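Local coordinates for aspartate aminotransferase (Rhodobacter sphaeroides, PDB 3NRA) that catalyses the pyridoxal 5'-phosphate-dependent transfer of the amino group of L-aspartate to 2-oxoglutarate, giving oxaloacetate and L-glutamate, at the interface of chains A and B. Numbering follows the deposited sequence. Chains: chain A/B, aspartate aminotransferase.

Contact 1: the interface of chains A and B. Residues chain A 116, 145-146, 278, 282; chain B 116, 120, 145-146, 278, 282.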
# COMPACT_ATOMS: atom_id res chain seq x y z
N PHE A 116 2.79 -5.68 -6.83
CA PHE A 116 3.46 -4.39 -7.14
C PHE A 116 4.96 -4.41 -6.76
O PHE A 116 5.83 -4.05 -7.56
CB PHE A 116 2.78 -3.22 -6.40
CG PHE A 116 3.39 -1.87 -6.71
CD1 PHE A 116 3.19 -1.29 -7.93
CD2 PHE A 116 4.27 -1.25 -5.82
CE1 PHE A 116 3.78 -0.06 -8.26
CE2 PHE A 116 4.89 -0.03 -6.13
CZ PHE A 116 4.64 0.57 -7.35
N PHE A 145 4.44 0.07 -16.35
CA PHE A 145 4.67 1.17 -15.44
C PHE A 145 6.17 1.31 -15.11
O PHE A 145 6.68 2.42 -15.02
CB PHE A 145 3.88 1.02 -14.16
CG PHE A 145 4.08 2.15 -13.20
CD1 PHE A 145 3.57 3.39 -13.47
CD2 PHE A 145 4.84 1.98 -12.05
CE1 PHE A 145 3.76 4.43 -12.60
CE2 PHE A 145 5.04 3.01 -11.19
CZ PHE A 145 4.50 4.25 -11.47
N PHE A 146 6.85 0.17 -14.97
CA PHE A 146 8.32 0.16 -14.75
C PHE A 146 9.15 0.20 -16.03
O PHE A 146 10.36 0.03 -15.98
CB PHE A 146 8.70 -1.03 -13.85
CG PHE A 146 8.18 -0.89 -12.48
CD1 PHE A 146 8.75 0.02 -11.61
CD2 PHE A 146 7.03 -1.56 -12.08
CE1 PHE A 146 8.22 0.21 -10.33
CE2 PHE A 146 6.50 -1.37 -10.82
CZ PHE A 146 7.10 -0.49 -9.94
N LEU A 278 11.36 -1.15 -0.34
CA LEU A 278 10.40 -0.37 -1.11
C LEU A 278 9.06 -0.17 -0.36
O LEU A 278 8.48 0.91 -0.42
CB LEU A 278 10.13 -1.02 -2.46
CG LEU A 278 9.12 -0.32 -3.39
CD1 LEU A 278 9.52 1.15 -3.59
CD2 LEU A 278 9.01 -1.04 -4.75
N VAL A 282 6.30 2.92 0.04
CA VAL A 282 5.01 2.76 -0.64
C VAL A 282 3.84 2.94 0.33
O VAL A 282 2.87 3.60 0.02
CB VAL A 282 4.89 1.39 -1.31
CG1 VAL A 282 3.49 1.18 -1.87
CG2 VAL A 282 5.96 1.24 -2.45
N PHE B 116 3.71 8.36 -1.63
CA PHE B 116 4.21 7.55 -2.71
C PHE B 116 3.52 7.87 -4.03
O PHE B 116 4.18 8.03 -5.07
CB PHE B 116 4.02 6.06 -2.44
CG PHE B 116 4.54 5.17 -3.56
CD1 PHE B 116 5.87 5.02 -3.76
CD2 PHE B 116 3.68 4.54 -4.42
CE1 PHE B 116 6.35 4.24 -4.78
CE2 PHE B 116 4.15 3.75 -5.43
CZ PHE B 116 5.50 3.59 -5.60
N ALA B 120 4.91 9.57 -7.43
CA ALA B 120 4.82 8.72 -8.65
C ALA B 120 4.08 9.42 -9.78
O ALA B 120 4.47 9.32 -10.94
CB ALA B 120 4.15 7.40 -8.35
N PHE B 145 14.09 7.12 -6.18
CA PHE B 145 13.50 5.89 -6.70
C PHE B 145 12.84 6.09 -8.07
O PHE B 145 12.93 5.22 -8.94
CB PHE B 145 12.45 5.36 -5.75
CG PHE B 145 11.87 4.04 -6.19
CD1 PHE B 145 12.66 2.91 -6.24
CD2 PHE B 145 10.55 3.94 -6.59
CE1 PHE B 145 12.11 1.68 -6.64
CE2 PHE B 145 10.02 2.71 -7.01
CZ PHE B 145 10.81 1.60 -7.04
N PHE B 146 12.20 7.23 -8.26
CA PHE B 146 11.65 7.56 -9.55
C PHE B 146 12.70 8.25 -10.51
O PHE B 146 12.33 8.79 -11.55
CB PHE B 146 10.36 8.35 -9.38
CG PHE B 146 9.20 7.51 -8.86
CD1 PHE B 146 8.58 6.56 -9.68
CD2 PHE B 146 8.79 7.61 -7.56
CE1 PHE B 146 7.56 5.75 -9.19
CE2 PHE B 146 7.77 6.80 -7.07
CZ PHE B 146 7.16 5.87 -7.89
N LEU B 278 -2.80 4.62 -10.55
CA LEU B 278 -1.69 3.90 -9.98
C LEU B 278 -2.09 3.07 -8.74
O LEU B 278 -1.64 1.94 -8.60
CB LEU B 278 -0.55 4.84 -9.66
CG LEU B 278 0.70 4.24 -9.03
CD1 LEU B 278 1.20 3.04 -9.80
CD2 LEU B 278 1.78 5.30 -8.95
N VAL B 282 -0.95 -0.65 -7.21
CA VAL B 282 -0.08 -0.64 -6.04
C VAL B 282 -0.66 -1.50 -4.92
O VAL B 282 0.08 -2.28 -4.28
CB VAL B 282 0.19 0.82 -5.52
CG1 VAL B 282 0.89 0.81 -4.15
CG2 VAL B 282 1.03 1.58 -6.53
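Helix 269-282 of each chain meets helix 110-120 of the other, and its side chains also reach the end of the partner's helix 138-145 (137-145 in chain B); the loop residue after that helix, Phe146, approaches the Phe145 of the other chain. At the two-fold axis A:Val282 and B:Val282 slide past each other in opposite directions, and their CG1 methyls come to 3.5 Å, a tight fit for two carbons. Each valine turns its other methyl to a phenylalanine across the axis. B:Val282 CG2 lies over one face of the A:Phe116 ring, offset toward the rim, 3.8 Å from the centroid; A:Val282 CG2 does the same to B:Phe116. In these pairs the side chains run alongside each other and point the same way, and CB of A:Phe116 lies 3.6 Å from the carbonyl O of B:Val282. With CG anti to the backbone N (chi1 -178° in A:Phe116, 180° in B:Phe116), the two Phe116 rings reach inward from opposite directions until their CZ atoms are 3.6 Å apart.

Further out, A:Leu278 crosses B:Phe145 at about a right angle and sets CD1 on the ring face toward its rim, 3.7 Å from CZ of B:Phe145. In the twin, CZ of A:Phe145 is 3.9 Å from both CD1 and CD2 of B:Leu278. Phe146 backs its neighbour: A:Phe145 CD2 sits over the centre of the A:Phe146 ring, and B:Phe145 CD2 is placed likewise on B:Phe146, with CA of B:Ala120 against the opposite face, toward the rim. The B:Phe146 ring also reaches across, its CE1 4.1 Å from CZ of A:Phe145. This hydrophobic core, built of interdigitated aromatic and branched aliphatic groups, joins the subunits about the two-fold axis of the dimer typical of this aminotransferase family.

Contact 2: the interface of chains A and B. Residues chain A 277-278, 281; chain B 11, 138, 141-142, 145.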
# COMPACT_ATOMS: atom_id res chain seq x y z
N LYS A 277 12.29 -2.96 1.54
CA LYS A 277 12.84 -1.60 1.52
C LYS A 277 11.90 -0.68 0.78
O LYS A 277 11.68 0.44 1.22
CB LYS A 277 14.26 -1.56 0.88
CG LYS A 277 15.40 -2.18 1.74
CD LYS A 277 16.71 -2.38 0.90
CE LYS A 277 17.92 -2.85 1.75
N LEU A 278 11.36 -1.15 -0.34
CA LEU A 278 10.40 -0.37 -1.11
C LEU A 278 9.06 -0.17 -0.36
O LEU A 278 8.48 0.91 -0.42
CB LEU A 278 10.13 -1.02 -2.46
CG LEU A 278 9.12 -0.32 -3.39
CD1 LEU A 278 9.52 1.15 -3.59
CD2 LEU A 278 9.01 -1.04 -4.75
N ILE A 281 8.52 2.95 1.83
CA ILE A 281 8.12 4.20 1.18
C ILE A 281 6.82 4.14 0.33
O ILE A 281 6.27 5.19 0.00
CB ILE A 281 9.31 4.83 0.37
CG1 ILE A 281 9.67 4.04 -0.88
CG2 ILE A 281 10.51 4.93 1.24
CD1 ILE A 281 10.80 4.68 -1.66
N LEU B 11 17.79 2.85 -1.19
CA LEU B 11 16.65 2.83 -0.23
C LEU B 11 17.02 2.33 1.20
O LEU B 11 16.20 2.45 2.12
CB LEU B 11 15.49 1.98 -0.77
CG LEU B 11 14.88 2.40 -2.11
CD1 LEU B 11 13.69 1.48 -2.43
CD2 LEU B 11 14.46 3.86 -2.11
N ALA B 138 11.23 9.76 3.85
CA ALA B 138 10.83 9.18 2.55
C ALA B 138 11.05 10.14 1.34
O ALA B 138 11.11 9.69 0.22
CB ALA B 138 9.36 8.70 2.59
N LYS B 141 14.21 9.67 -0.79
CA LYS B 141 14.22 8.30 -1.30
C LYS B 141 13.19 8.11 -2.41
O LYS B 141 13.40 7.35 -3.34
CB LYS B 141 13.95 7.28 -0.17
CG LYS B 141 15.05 7.15 0.84
CD LYS B 141 14.70 6.13 1.91
CE LYS B 141 15.89 5.86 2.85
N LEU B 142 12.04 8.78 -2.27
CA LEU B 142 11.02 8.75 -3.29
C LEU B 142 11.47 9.40 -4.59
O LEU B 142 11.33 8.80 -5.68
CB LEU B 142 9.76 9.41 -2.80
CG LEU B 142 8.93 8.52 -1.88
CD1 LEU B 142 7.87 9.35 -1.22
CD2 LEU B 142 8.30 7.37 -2.68
N PHE B 145 14.09 7.12 -6.18
CA PHE B 145 13.50 5.89 -6.70
C PHE B 145 12.84 6.09 -8.07
O PHE B 145 12.93 5.22 -8.94
CB PHE B 145 12.45 5.36 -5.75
CG PHE B 145 11.87 4.04 -6.19
CD1 PHE B 145 12.66 2.91 -6.24
CD2 PHE B 145 10.55 3.94 -6.59
CE1 PHE B 145 12.11 1.68 -6.64
CE2 PHE B 145 10.02 2.71 -7.01
CZ PHE B 145 10.81 1.60 -7.04
O HOH W 1 13.37 2.17 2.57
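A:Ile281 and B:Leu142 slide past each other in opposite directions, their CD1 and CD2 methyls 3.8 Å apart. The same A:Ile281 CD1 meets CD2 of the poorly ordered B:Leu11, also at 3.8 Å, with the leucine side chain crossing the isoleucine at about a right angle. A:Ile281 thus enters a hydrophobic groove between the N-terminal segment of chain B and its helix 137-145. Its CG1 stands between the backbone N and the carbonyl carbon (chi1 70°), carrying CD1 to the two leucines, while CG2 turns to CB of B:Ala138 at 4.2 Å. The partner hides 82 Å² of this isoleucine.

B:Leu11 lies along one side of helix 269-282: its CD1 lies 4.0 Å from CA of A:Leu278, and its CB faces CB of A:Lys277. One water joins the two backbones here. Water 1 lies 2.8 Å from the carbonyl O of A:Lys277, and the carbonyl O of B:Leu11 is 2.9 Å from water 1.

Around this shell, one turn of helix 137-145 sets B:Ala138, B:Lys141 and B:Leu142 along the isoleucine, with the backbone O of B:Lys141 near its CD1. Both lysine side chains are modelled incompletely, and their amino groups are not seen. Through these contacts the N-terminal segment of one subunit lies against the other, extending the dimer interface beyond its central core.

Contact 1 and contact 2 are adjoining parts of one dimer interface, the centres of their C-alpha atoms about 9 Å apart. They share A:Leu278 and B:Phe145, so the same pair of helices, 269-282 of chain A and 137-145 of chain B, takes part in both. Contact 1 lies about the two-fold axis and draws its groups from both chains alike; contact 2 lies to one side and has a twin with the chains exchanged. Helix 269-282 therefore serves both the centre of the dimer and the docking of the partner's N-terminal segment, tying the two together.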